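Long-range contacts in catalase (Corynebacterium glutamicum, PDB 4B7G), which breaks hydrogen peroxide down to water and oxygen at a buried heme, and also binds NADPH: residues Q189-M194 / E470-N475; H70-G75 / F107-G112. All coordinates share one frame; numbering follows the deposited sequence.

Contact 1 (Q189-M194 / E470-N475). With NDP (NADPH dihydro-nicotinamide-adenine-dinucleotide phosphate), chain H.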
# COMPACT_ATOMS: atom_id res chain seq x y z
N GLN B 189 9.71 -16.81 31.98
CA GLN B 189 9.96 -17.23 30.60
C GLN B 189 11.45 -17.16 30.20
O GLN B 189 11.92 -17.96 29.38
CB GLN B 189 9.08 -16.43 29.63
CG GLN B 189 9.38 -16.71 28.16
CD GLN B 189 9.21 -18.18 27.77
OE1 GLN B 189 9.91 -18.67 26.87
NE2 GLN B 189 8.29 -18.86 28.41
N VAL B 190 12.19 -16.21 30.78
CA VAL B 190 13.62 -16.12 30.50
C VAL B 190 14.34 -17.36 31.04
O VAL B 190 15.29 -17.87 30.42
CB VAL B 190 14.25 -14.80 31.05
CG1 VAL B 190 15.76 -14.75 30.81
CG2 VAL B 190 13.60 -13.57 30.40
N THR B 191 13.88 -17.88 32.17
CA THR B 191 14.47 -19.10 32.73
C THR B 191 14.22 -20.29 31.79
O THR B 191 15.11 -21.13 31.57
CB THR B 191 13.91 -19.40 34.14
OG1 THR B 191 14.12 -18.26 34.98
CG2 THR B 191 14.60 -20.61 34.75
N TYR B 192 13.02 -20.35 31.23
CA TYR B 192 12.64 -21.39 30.27
C TYR B 192 13.46 -21.20 28.98
O TYR B 192 14.06 -22.16 28.47
CB TYR B 192 11.14 -21.25 29.97
CG TYR B 192 10.48 -22.35 29.17
CD1 TYR B 192 10.59 -22.40 27.78
CD2 TYR B 192 9.70 -23.33 29.80
CE1 TYR B 192 9.97 -23.39 27.04
CE2 TYR B 192 9.07 -24.33 29.06
CZ TYR B 192 9.21 -24.35 27.68
OH TYR B 192 8.59 -25.34 26.94
N LEU B 193 13.50 -19.97 28.49
CA LEU B 193 14.24 -19.64 27.27
C LEU B 193 15.75 -19.92 27.37
O LEU B 193 16.37 -20.35 26.40
CB LEU B 193 14.03 -18.16 26.92
CG LEU B 193 14.92 -17.60 25.80
CD1 LEU B 193 14.53 -18.21 24.46
CD2 LEU B 193 14.88 -16.08 25.76
N MET B 194 16.33 -19.68 28.54
CA MET B 194 17.78 -19.84 28.70
C MET B 194 18.20 -21.29 29.00
O MET B 194 19.40 -21.60 29.05
CB MET B 194 18.30 -18.89 29.78
CG MET B 194 18.25 -17.41 29.38
SD MET B 194 19.47 -17.03 28.10
CE MET B 194 18.80 -15.50 27.43
N GLU B 470 23.16 -26.67 35.32
CA GLU B 470 24.48 -26.15 34.94
C GLU B 470 24.48 -25.54 33.53
O GLU B 470 25.08 -24.48 33.30
CB GLU B 470 25.55 -27.25 35.06
CG GLU B 470 26.95 -26.86 34.57
CD GLU B 470 27.64 -25.81 35.45
OE1 GLU B 470 27.15 -25.50 36.56
OE2 GLU B 470 28.70 -25.29 35.02
N ARG B 471 23.81 -26.20 32.58
CA ARG B 471 23.70 -25.68 31.22
C ARG B 471 22.92 -24.37 31.21
O ARG B 471 23.25 -23.44 30.45
CB ARG B 471 23.03 -26.70 30.30
CG ARG B 471 23.88 -27.92 30.02
CD ARG B 471 23.28 -28.77 28.91
NE ARG B 471 21.99 -29.36 29.27
CZ ARG B 471 21.86 -30.51 29.91
NH1 ARG B 471 22.94 -31.19 30.28
NH2 ARG B 471 20.65 -30.99 30.19
N LEU B 472 21.91 -24.28 32.07
CA LEU B 472 21.14 -23.03 32.21
C LEU B 472 22.06 -21.88 32.60
O LEU B 472 22.09 -20.84 31.94
CB LEU B 472 20.03 -23.22 33.24
CG LEU B 472 19.24 -21.98 33.69
CD1 LEU B 472 18.43 -21.40 32.53
CD2 LEU B 472 18.32 -22.33 34.86
N ALA B 473 22.84 -22.08 33.66
CA ALA B 473 23.81 -21.07 34.08
C ALA B 473 24.81 -20.73 32.97
O ALA B 473 25.18 -19.57 32.78
CB ALA B 473 24.54 -21.52 35.36
N ASP B 474 25.26 -21.76 32.26
CA ASP B 474 26.26 -21.56 31.22
C ASP B 474 25.63 -20.77 30.07
O ASP B 474 26.25 -19.83 29.55
CB ASP B 474 26.79 -22.91 30.73
CG ASP B 474 28.06 -22.78 29.93
OD1 ASP B 474 29.01 -22.09 30.39
OD2 ASP B 474 28.13 -23.38 28.83
N ASN B 475 24.41 -21.14 29.69
CA ASN B 475 23.70 -20.45 28.61
C ASN B 475 23.49 -18.99 28.94
O ASN B 475 23.72 -18.10 28.11
CB ASN B 475 22.34 -21.09 28.34
CG ASN B 475 22.44 -22.49 27.79
OD1 ASN B 475 23.49 -22.89 27.28
ND2 ASN B 475 21.34 -23.25 27.88
PA NDP H . 5.39 -30.84 37.17
O1A NDP H . 6.44 -31.67 37.81
O2A NDP H . 4.07 -31.51 37.19
O5B NDP H . 5.89 -30.59 35.66
C5B NDP H . 7.05 -29.81 35.45
C4B NDP H . 7.07 -29.43 33.98
O4B NDP H . 8.35 -28.90 33.66
C3B NDP H . 6.83 -30.64 33.08
O3B NDP H . 5.92 -30.30 32.06
C2B NDP H . 8.21 -30.90 32.51
O2B NDP H . 8.22 -31.57 31.27
C1B NDP H . 8.78 -29.50 32.46
N9A NDP H . 10.24 -29.48 32.24
C8A NDP H . 11.14 -30.50 32.43
N7A NDP H . 12.37 -30.04 32.09
C5A NDP H . 12.27 -28.75 31.68
C6A NDP H . 13.20 -27.82 31.22
N6A NDP H . 14.43 -28.22 30.86
N1A NDP H . 12.78 -26.55 30.87
C2A NDP H . 11.44 -26.21 30.96
N3A NDP H . 10.52 -27.14 31.41
C4A NDP H . 10.93 -28.39 31.76
O3 NDP H . 5.42 -29.38 37.88
PN NDP H . 4.31 -28.21 37.75
O1N NDP H . 3.31 -28.52 36.70
O2N NDP H . 3.86 -27.88 39.13
O5D NDP H . 5.23 -26.96 37.30
C5D NDP H . 6.52 -26.88 37.89
C4D NDP H . 7.45 -25.97 37.10
O4D NDP H . 7.68 -26.51 35.80
C3D NDP H . 6.83 -24.58 36.92
O3D NDP H . 7.40 -23.63 37.81
C2D NDP H . 7.07 -24.22 35.46
O2D NDP H . 8.11 -23.27 35.35
C1D NDP H . 7.55 -25.51 34.79
N1N NDP H . 6.60 -25.92 33.74
C2N NDP H . 5.26 -25.93 34.03
C3N NDP H . 4.30 -26.34 33.11
C7N NDP H . 2.86 -26.32 33.52
O7N NDP H . 2.53 -26.23 34.89
N7N NDP H . 1.92 -26.38 32.58
C4N NDP H . 4.69 -26.80 31.72
C5N NDP H . 6.18 -26.75 31.51
C6N NDP H . 7.05 -26.32 32.51
P2B NDP H . 8.48 -33.17 31.26
O1X NDP H . 8.63 -33.60 29.82
O2X NDP H . 9.74 -33.49 32.03
O3X NDP H . 7.29 -33.87 31.88

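Contact 2 (H70-G75 / F107-G112). With HEM (protoporphyrin IX containing Fe), chain J.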
# COMPACT_ATOMS: atom_id res chain seq x y z
N HIS B 70 7.99 -12.92 14.61
CA HIS B 70 7.84 -14.25 14.02
C HIS B 70 7.97 -14.27 12.49
O HIS B 70 7.32 -15.07 11.82
CB HIS B 70 6.51 -14.91 14.41
CG HIS B 70 6.36 -15.17 15.88
ND1 HIS B 70 6.46 -16.43 16.43
CD2 HIS B 70 6.07 -14.33 16.91
CE1 HIS B 70 6.26 -16.36 17.73
NE2 HIS B 70 6.01 -15.10 18.05
N ALA B 71 8.80 -13.39 11.94
CA ALA B 71 9.03 -13.34 10.49
C ALA B 71 9.52 -14.66 9.88
O ALA B 71 9.11 -15.03 8.77
CB ALA B 71 10.00 -12.21 10.15
N LYS B 72 10.41 -15.36 10.59
CA LYS B 72 11.03 -16.57 10.05
C LYS B 72 10.22 -17.80 10.44
O LYS B 72 10.25 -18.23 11.61
CB LYS B 72 12.47 -16.75 10.55
CG LYS B 72 13.19 -17.96 9.92
CD LYS B 72 13.68 -17.64 8.49
CE LYS B 72 14.14 -18.90 7.75
NZ LYS B 72 15.26 -19.64 8.43
N GLY B 73 9.53 -18.40 9.48
CA GLY B 73 8.68 -19.53 9.81
C GLY B 73 8.44 -20.44 8.63
O GLY B 73 8.91 -20.18 7.52
N HIS B 74 7.69 -21.52 8.88
CA HIS B 74 7.44 -22.55 7.89
C HIS B 74 6.30 -23.40 8.44
O HIS B 74 6.02 -23.36 9.64
CB HIS B 74 8.68 -23.43 7.70
CG HIS B 74 9.25 -23.95 8.98
ND1 HIS B 74 10.07 -23.19 9.79
CD2 HIS B 74 9.10 -25.14 9.61
CE1 HIS B 74 10.42 -23.89 10.86
NE2 HIS B 74 9.84 -25.08 10.77
N GLY B 75 5.66 -24.17 7.58
CA GLY B 75 4.50 -24.92 8.04
C GLY B 75 4.10 -26.10 7.19
O GLY B 75 4.84 -26.56 6.31
N PHE B 107 5.24 -22.88 12.20
CA PHE B 107 6.22 -22.77 13.28
C PHE B 107 7.13 -21.63 12.91
O PHE B 107 7.24 -21.27 11.74
CB PHE B 107 7.07 -24.04 13.39
CG PHE B 107 6.27 -25.29 13.58
CD1 PHE B 107 5.83 -25.67 14.85
CD2 PHE B 107 5.98 -26.11 12.50
CE1 PHE B 107 5.09 -26.84 15.02
CE2 PHE B 107 5.24 -27.28 12.66
CZ PHE B 107 4.80 -27.65 13.93
N SER B 108 7.83 -21.08 13.90
CA SER B 108 8.64 -19.89 13.68
C SER B 108 9.58 -19.63 14.83
O SER B 108 9.47 -20.27 15.88
CB SER B 108 7.73 -18.67 13.54
OG SER B 108 6.82 -18.62 14.63
N THR B 109 10.49 -18.69 14.63
CA THR B 109 11.19 -18.04 15.73
C THR B 109 10.44 -16.74 15.98
O THR B 109 9.34 -16.55 15.46
CB THR B 109 12.63 -17.72 15.35
OG1 THR B 109 12.65 -16.98 14.12
CG2 THR B 109 13.44 -19.01 15.20
N VAL B 110 11.02 -15.83 16.76
CA VAL B 110 10.32 -14.61 17.13
C VAL B 110 11.02 -13.35 16.63
O VAL B 110 10.42 -12.53 15.92
CB VAL B 110 10.17 -14.51 18.67
CG1 VAL B 110 9.52 -13.17 19.07
CG2 VAL B 110 9.37 -15.68 19.21
N ALA B 111 12.28 -13.19 16.99
CA ALA B 111 12.96 -11.91 16.82
C ALA B 111 13.57 -11.68 15.44
O ALA B 111 13.54 -10.56 14.90
CB ALA B 111 14.04 -11.74 17.90
N GLY B 112 14.16 -12.73 14.86
CA GLY B 112 14.90 -12.56 13.62
C GLY B 112 13.99 -12.31 12.42
O GLY B 112 12.80 -12.64 12.47
CHA HEM J . 2.84 -13.30 15.59
CHB HEM J . 1.12 -9.72 18.39
CHC HEM J . 2.05 -12.44 22.31
CHD HEM J . 2.37 -16.33 19.44
C1A HEM J . 2.28 -12.11 15.98
C2A HEM J . 1.81 -11.04 15.12
C3A HEM J . 1.33 -10.07 15.91
C4A HEM J . 1.49 -10.46 17.28
CMA HEM J . 0.71 -8.73 15.45
CAA HEM J . 1.85 -11.03 13.57
CBA HEM J . 0.59 -11.70 13.03
CGA HEM J . 0.54 -11.66 11.53
O1A HEM J . 0.02 -12.64 10.92
O2A HEM J . 1.00 -10.65 10.92
C1B HEM J . 1.24 -10.14 19.70
C2B HEM J . 0.89 -9.36 20.87
C3B HEM J . 1.17 -10.11 21.96
C4B HEM J . 1.68 -11.39 21.50
CMB HEM J . 0.34 -7.92 20.83
CAB HEM J . 0.96 -9.78 23.46
CBB HEM J . 0.02 -8.94 23.92
C1C HEM J . 2.04 -13.76 21.90
C2C HEM J . 1.79 -14.94 22.71
C3C HEM J . 1.89 -16.02 21.91
C4C HEM J . 2.18 -15.55 20.56
CMC HEM J . 1.50 -14.90 24.23
CAC HEM J . 1.68 -17.51 22.24
CBC HEM J . 0.82 -17.92 23.18
C1D HEM J . 2.59 -15.88 18.16
C2D HEM J . 2.87 -16.74 17.04
C3D HEM J . 3.01 -15.81 15.84
C4D HEM J . 2.80 -14.47 16.34
CMD HEM J . 3.00 -18.27 17.02
CAD HEM J . 3.30 -16.28 14.41
CBD HEM J . 2.01 -16.87 13.85
CGD HEM J . 2.40 -17.39 12.50
O1D HEM J . 1.90 -16.84 11.49
O2D HEM J . 3.23 -18.35 12.45
NA HEM J . 2.07 -11.72 17.30
NB HEM J . 1.72 -11.37 20.11
NC HEM J . 2.28 -14.17 20.59
ND HEM J . 2.56 -14.55 17.71
FE HEM J . 1.96 -12.99 18.89
O HOH W 1 10.54 -11.32 13.50
O HOH W 2 11.35 -14.73 13.34
O HOH W 3 4.40 -12.87 19.24

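Contact 1 (Q189-M194 / E470-N475)
The carbonyl oxygen of Met194 accepts a hydrogen bond from the side-chain amide of Asn475, with ND2 2.8 Å from Met194 O. Met194 O lies almost in the plane of the Asn475 amide, and the N-H...O angle is 157°; on the acceptor side the donor stands tilted 31° from the carbonyl plane. With CG anti to its own carbonyl carbon (chi1 -66°), the amide of Asn475 is swung to Met194 O. The backbone position of Asn475 also sets its CB 3.1 Å from Met194 O, so the methylene and the amide nitrogen both border the same oxygen.

One turn back along helix 466-479, Leu472 supplies the apolar half of the contact. Its CD1 methyl rests on backbone as much as on side chain, 3.5 Å from Thr191 O and 3.7 Å from Met194 CB, while CD2 faces the Thr191 methyl CG2 at 4.1 Å. That methyl is presented because Thr191 OG1 is turned back along its own helix to Ala187 O. The end of the Met194 side chain leads away from helix 466-479, and the side chain packs against Trp177 and Trp180 of helix 173-182. Arg471 turns away to a salt bridge with Asp196.

On another side of helix 187-193, Tyr192 meets the adenine of NADPH obliquely, CD2 lying 3.6 Å from C2A, and its hydroxyl is bonded to Asn143 O and Arg197. The pairing joins the heme-domain part of the chain to the C-terminal helical domain beside the NADPH pocket, an arrangement characteristic of small-subunit, NADPH-binding catalases.

Contact 2 (H70-G75 / F107-G112)
His70 and Val110 meet at the heme end of two antiparallel strands of the catalase beta-barrel, where strands 73-82 and 100-108 pair through Gly73 and Ser108 (non-hydrogen-bonded) and His74 and Phe107 (hydrogen-bonded). In the latter pair both amides are satisfied: Phe107 N gives to His74 O at 2.7 Å, and His74 N gives to Phe107 O. Thr109 N continues the pairing to Lys72 O, and beyond the strand His70 N reaches a lone pair of Val110 O at 2.8 Å, the angle at hydrogen being 172°.

Two waters fill in where the two segments part. Water 2 accepts from Lys72 N, donates to Gly112 O and lies 2.7 Å from Thr109 OG1; water 1 accepts from Ala71 N. The ammonium of Lys72 leaves for Ser116 O, Asp118 and Asp253, and His74 NE2 is bonded to Ser203.

The imidazole of His70 is the distal histidine expected in a catalase. It lies over the porphyrin, CD2 3.3 Å from C4D, while Val110 CG2 makes a CH-pi contact with its opposite face, 3.9 Å from the ring centroid. Water 3, 2.5 Å from the heme iron, lies 3.0 Å from His70 NE2. The ring's rotation is fixed at its edge: ND1 donates to Ser108 OG at 2.9 Å, with that oxygen only 5° from the imidazole plane.

Both contacts are buried and both border a cofactor, yet they hold different elements. The centre of contact 2 is about 9 Å from the centre of the chain, where two barrel strands meet and run into loops; the centre of contact 1 is about 23 Å out, and this contact brings together helices from the two family regions of the chain. The chemistry follows: a series of backbone bonds, ordered waters and an imidazole lying over the porphyrin, against one amide-to-carbonyl bond and a leucine wedge between the helices. Less than half as much surface is buried in contact 1. Their centres are 21 Å apart, and the nearest atoms stay about 8 Å from each other.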